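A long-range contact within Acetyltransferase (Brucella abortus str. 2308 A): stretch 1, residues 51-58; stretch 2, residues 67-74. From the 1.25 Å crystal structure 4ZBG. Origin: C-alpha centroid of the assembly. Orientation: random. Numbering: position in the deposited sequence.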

ATOM      1  N   LYS A  51       4.141  12.837   7.414  1.00 12.10           N
ATOM      2  CA  LYS A  51       2.701  13.051   7.228  1.00 12.68           C
ATOM      3  C   LYS A  51       2.286  12.770   5.784  1.00 11.89           C
ATOM      4  O   LYS A  51       1.389  13.423   5.243  1.00 13.43           O
ATOM      5  CB  LYS A  51       2.271  14.461   7.669  1.00 15.52           C
ATOM      6  CG  LYS A  51       2.582  14.762   9.129  1.00 17.60           C
ATOM      7  CD  LYS A  51       1.945  16.074   9.571  1.00 20.45           C
ATOM      8  CE  LYS A  51       2.517  16.541  10.894  1.00 22.81           C
ATOM      9  NZ  LYS A  51       1.797  17.720  11.445  1.00 24.63           N
ATOM     10  N   ALA A  52       2.943  11.786   5.175  1.00 10.03           N
ATOM     11  CA  ALA A  52       2.675  11.394   3.791  1.00  9.81           C
ATOM     12  C   ALA A  52       2.115   9.977   3.699  1.00  9.40           C
ATOM     13  O   ALA A  52       1.951   9.441   2.607  1.00  9.50           O
ATOM     14  CB  ALA A  52       3.938  11.521   2.945  1.00 10.36           C
ATOM     15  N   LEU A  53       1.821   9.376   4.848  1.00  9.23           N
ATOM     16  CA  LEU A  53       1.181   8.072   4.883  1.00  8.71           C
ATOM     17  C   LEU A  53      -0.326   8.323   4.812  1.00  8.69           C
ATOM     18  O   LEU A  53      -1.007   8.448   5.827  1.00 10.10           O
ATOM     19  CB  LEU A  53       1.602   7.305   6.141  1.00  9.57           C
ATOM     20  CG  LEU A  53       1.122   5.858   6.247  1.00  8.62           C
ATOM     21  CD1 LEU A  53       1.510   5.037   5.022  1.00  9.39           C
ATOM     22  CD2 LEU A  53       1.688   5.227   7.507  1.00  8.79           C
ATOM     23  N   THR A  54      -0.823   8.461   3.591  1.00  8.36           N
ATOM     24  CA  THR A  54      -2.192   8.887   3.354  1.00  9.29           C
ATOM     25  C   THR A  54      -3.184   7.919   3.963  1.00  8.25           C
ATOM     26  O   THR A  54      -4.163   8.322   4.598  1.00  9.47           O
ATOM     27  CB  THR A  54      -2.461   8.972   1.854  1.00 10.85           C
ATOM     28  OG1 THR A  54      -1.485   9.828   1.253  1.00 11.13           O
ATOM     29  CG2 THR A  54      -3.852   9.523   1.592  1.00 13.39           C
ATOM     30  N   LEU A  55      -2.924   6.637   3.760  1.00  7.28           N
ATOM     31  CA  LEU A  55      -3.790   5.598   4.270  1.00  7.96           C
ATOM     32  C   LEU A  55      -2.938   4.407   4.659  1.00  6.77           C
ATOM     33  O   LEU A  55      -2.045   4.004   3.910  1.00  7.37           O
ATOM     34  CB  LEU A  55      -4.818   5.209   3.205  1.00  9.67           C
ATOM     35  CG  LEU A  55      -5.840   4.162   3.627  1.00 10.37           C
ATOM     36  CD1 LEU A  55      -6.688   4.649   4.779  1.00 11.02           C
ATOM     37  CD2 LEU A  55      -6.712   3.801   2.440  1.00 11.70           C
ATOM     38  N   SER A  56      -3.213   3.852   5.836  1.00  7.24           N
ATOM     39  CA  SER A  56      -2.447   2.734   6.352  1.00  7.28           C
ATOM     40  C   SER A  56      -3.442   1.807   7.020  1.00  6.69           C
ATOM     41  O   SER A  56      -4.070   2.183   8.013  1.00  7.52           O
ATOM     42  CB  SER A  56      -1.425   3.236   7.365  1.00  8.25           C
ATOM     43  OG  SER A  56      -0.702   2.157   7.933  1.00  8.32           O
ATOM     44  N   LEU A  57      -3.622   0.619   6.442  1.00  6.73           N
ATOM     45  CA  LEU A  57      -4.592  -0.343   6.958  1.00  6.32           C
ATOM     46  C   LEU A  57      -3.881  -1.586   7.430  1.00  6.07           C
ATOM     47  O   LEU A  57      -2.881  -2.003   6.838  1.00  6.24           O
ATOM     48  CB  LEU A  57      -5.593  -0.756   5.880  1.00  7.05           C
ATOM     49  CG  LEU A  57      -6.421   0.330   5.202  1.00  7.88           C
ATOM     50  CD1 LEU A  57      -7.355  -0.296   4.176  1.00  9.44           C
ATOM     51  CD2 LEU A  57      -7.196   1.149   6.216  1.00 10.20           C
ATOM     52  N   VAL A  58      -4.423  -2.189   8.483  1.00  6.64           N
ATOM     53  CA  VAL A  58      -3.953  -3.478   8.963  1.00  7.12           C
ATOM     54  C   VAL A  58      -5.075  -4.503   8.914  1.00  7.78           C
ATOM     55  O   VAL A  58      -6.253  -4.171   9.081  1.00  8.77           O
ATOM     56  CB  VAL A  58      -3.355  -3.400  10.379  1.00  9.02           C
ATOM     57  CG1 VAL A  58      -2.088  -2.561  10.386  1.00  9.88           C
ATOM     58  CG2 VAL A  58      -4.391  -2.884  11.383  1.00 10.26           C
ATOM     59  N   GLY A  67      -1.287  -8.429   8.290  1.00  6.50           N
ATOM     60  CA  GLY A  67      -0.953  -7.794   7.036  1.00  6.99           C
ATOM     61  C   GLY A  67      -1.126  -6.308   7.146  1.00  6.57           C
ATOM     62  O   GLY A  67      -1.808  -5.822   8.053  1.00  7.21           O
ATOM     63  N   HIS A  68      -0.511  -5.593   6.213  1.00  5.76           N
ATOM     64  CA  HIS A  68      -0.499  -4.145   6.225  1.00  6.01           C
ATOM     65  C   HIS A  68      -0.440  -3.620   4.794  1.00  5.64           C
ATOM     66  O   HIS A  68       0.149  -4.252   3.910  1.00  5.56           O
ATOM     67  CB  HIS A  68       0.715  -3.627   7.003  1.00  6.45           C
ATOM     68  CG  HIS A  68       0.896  -2.153   6.880  1.00  5.97           C
ATOM     69  ND1 HIS A  68       1.839  -1.582   6.050  1.00  6.33           N
ATOM     70  CD2 HIS A  68       0.209  -1.129   7.439  1.00  6.72           C
ATOM     71  CE1 HIS A  68       1.733  -0.267   6.118  1.00  6.61           C
ATOM     72  NE2 HIS A  68       0.753   0.031   6.956  1.00  6.05           N
ATOM     73  N   ILE A  69      -1.038  -2.453   4.568  1.00  5.43           N
ATOM     74  CA  ILE A  69      -0.914  -1.768   3.287  1.00  5.47           C
ATOM     75  C   ILE A  69      -0.735  -0.270   3.498  1.00  5.10           C
ATOM     76  O   ILE A  69      -1.396   0.319   4.358  1.00  6.10           O
ATOM     77  CB  ILE A  69      -2.093  -2.103   2.356  1.00  6.08           C
ATOM     78  CG1 ILE A  69      -1.884  -1.514   0.957  1.00  7.32           C
ATOM     79  CG2 ILE A  69      -3.413  -1.630   2.966  1.00  6.50           C
ATOM     80  CD1 ILE A  69      -2.851  -2.090  -0.043  1.00  7.76           C
ATOM     81  N   ALA A  70       0.157   0.325   2.704  1.00  5.07           N
ATOM     82  CA  ALA A  70       0.392   1.763   2.690  1.00  5.77           C
ATOM     83  C   ALA A  70      -0.017   2.383   1.359  1.00  5.27           C
ATOM     84  O   ALA A  70       0.195   1.788   0.301  1.00  5.80           O
ATOM     85  CB  ALA A  70       1.865   2.053   2.933  1.00  6.89           C
ATOM     86  N   PHE A  71      -0.566   3.593   1.433  1.00  5.75           N
ATOM     87  CA  PHE A  71      -0.768   4.448   0.274  1.00  5.70           C
ATOM     88  C   PHE A  71      -0.185   5.813   0.577  1.00  5.83           C
ATOM     89  O   PHE A  71      -0.242   6.269   1.716  1.00  7.22           O
ATOM     90  CB  PHE A  71      -2.248   4.625  -0.034  1.00  6.71           C
ATOM     91  CG  PHE A  71      -2.954   3.365  -0.409  1.00  7.35           C
ATOM     92  CD1 PHE A  71      -3.434   2.501   0.562  1.00  7.46           C
ATOM     93  CD2 PHE A  71      -3.176   3.059  -1.742  1.00  7.77           C
ATOM     94  CE1 PHE A  71      -4.106   1.351   0.209  1.00  7.56           C
ATOM     95  CE2 PHE A  71      -3.853   1.912  -2.109  1.00  7.95           C
ATOM     96  CZ  PHE A  71      -4.317   1.053  -1.134  1.00  8.50           C
ATOM     97  N   SER A  72       0.342   6.479  -0.449  1.00  6.39           N
ATOM     98  CA  SER A  72       0.965   7.792  -0.283  1.00  6.61           C
ATOM     99  C   SER A  72       0.796   8.576  -1.580  1.00  6.99           C
ATOM    100  O   SER A  72       0.573   7.982  -2.636  1.00  6.88           O
ATOM    101  CB  SER A  72       2.452   7.639   0.091  1.00  7.15           C
ATOM    102  OG  SER A  72       3.155   6.866  -0.857  1.00  7.65           O
ATOM    103  N   PRO A  73       0.897   9.914  -1.521  1.00  7.35           N
ATOM    104  CA  PRO A  73       0.660  10.679  -2.751  1.00  8.07           C
ATOM    105  C   PRO A  73       1.805  10.507  -3.734  1.00  8.27           C
ATOM    106  O   PRO A  73       2.960  10.377  -3.325  1.00  8.33           O
ATOM    107  CB  PRO A  73       0.622  12.138  -2.261  1.00  9.81           C
ATOM    108  CG  PRO A  73       0.419  12.054  -0.778  1.00 10.44           C
ATOM    109  CD  PRO A  73       1.146  10.800  -0.370  1.00  8.21           C
ATOM    110  N   VAL A  74       1.487  10.502  -5.023  1.00  7.97           N
ATOM    111  CA  VAL A  74       2.518  10.608  -6.043  1.00  9.50           C
ATOM    112  C   VAL A  74       2.316  11.920  -6.775  1.00 10.27           C
ATOM    113  O   VAL A  74       1.192  12.388  -6.939  1.00 13.67           O
ATOM    114  CB  VAL A  74       2.512   9.419  -7.035  1.00 10.23           C
ATOM    115  CG1 VAL A  74       2.756   8.107  -6.317  1.00 10.11           C
ATOM    116  CG2 VAL A  74       1.219   9.379  -7.854  1.00 11.81           C
TER

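Two neighbouring strands, 55-58 and the strand running through 67-73, already under way at Gly 67, run antiparallel, their N-to-C directions 171° apart and their axes approaching to 4.8 Å. The register pairs Leu 55 with Phe 71, Ser 56 with Ala 70, Leu 57 with Ile 69 and Val 58 with His 68. Leu 57 and Ile 69 form the most regular rung: Leu 57 N reaches Ile 69 O at 3.1 Å, and Ile 69 N returns to Leu 57 O at 3.0 Å, both fairly straight. At the next such rung, Phe 71 N donates to Leu 55 O at 2.9 Å, but the return bond from Leu 55 N to Phe 71 O is stretched to 3.4 Å and weak. Thr 54 N also approaches Phe 71 O, at 2.9 Å, in a weak bond bent to 123°, so one carbonyl receives two successive amides where the strand gives way to loop. At the non-hydrogen-bonded pairs the CA atoms come closer, and CA-H groups face carbonyls: Ser 56 CA lies 3.3 Å from Ile 69 O, and Val 58 CA 3.3 Å from Gly 67 O.

Alternation sorts the side chains onto two faces. Leu 55, Leu 57, Ile 69 and Phe 71 share one, where the side-chain pairs are apolar and built from unequal partners, a branched leucine beside a flat ring. Leu 55 CD2 rests 4.0 Å from Phe 71 CD1, and Leu 57 CB meets the Ile 69 CG2 branch at 3.7 Å. The end of Ile 69 leads away. Phe 71 gives up more surface to the facing stretch than any other residue here, 78 Å² of the 539 Å² buried in all.

The other face mixes small and large. Ala 70 carries only a methyl, and Leu 53, though its CA-to-CB bond points away, brings its end nearer to set CD1 3.7 Å from Ala 70 CB: a long side chain meeting a short one. His 68 reaches diagonally past its own partner, and His 68 NE2 donates to Ser 56 OG at 2.8 Å. The ring edge lies against Ser 56 OG and also meets Val 58, with Val 58 CG1 4.0 Å from His 68 CD2. Ser 56 OG bonds elsewhere in the structure too, so this buried hydroxyl is satisfied.

Past the last bridged pair, Pro 73 lies against the loop of stretch 1: Pro 73 CD is 3.2 Å from Thr 54 OG1 and 3.4 Å from Ala 52 O. The ring has no amide hydrogen to offer, and its CD lies close to two oxygens instead.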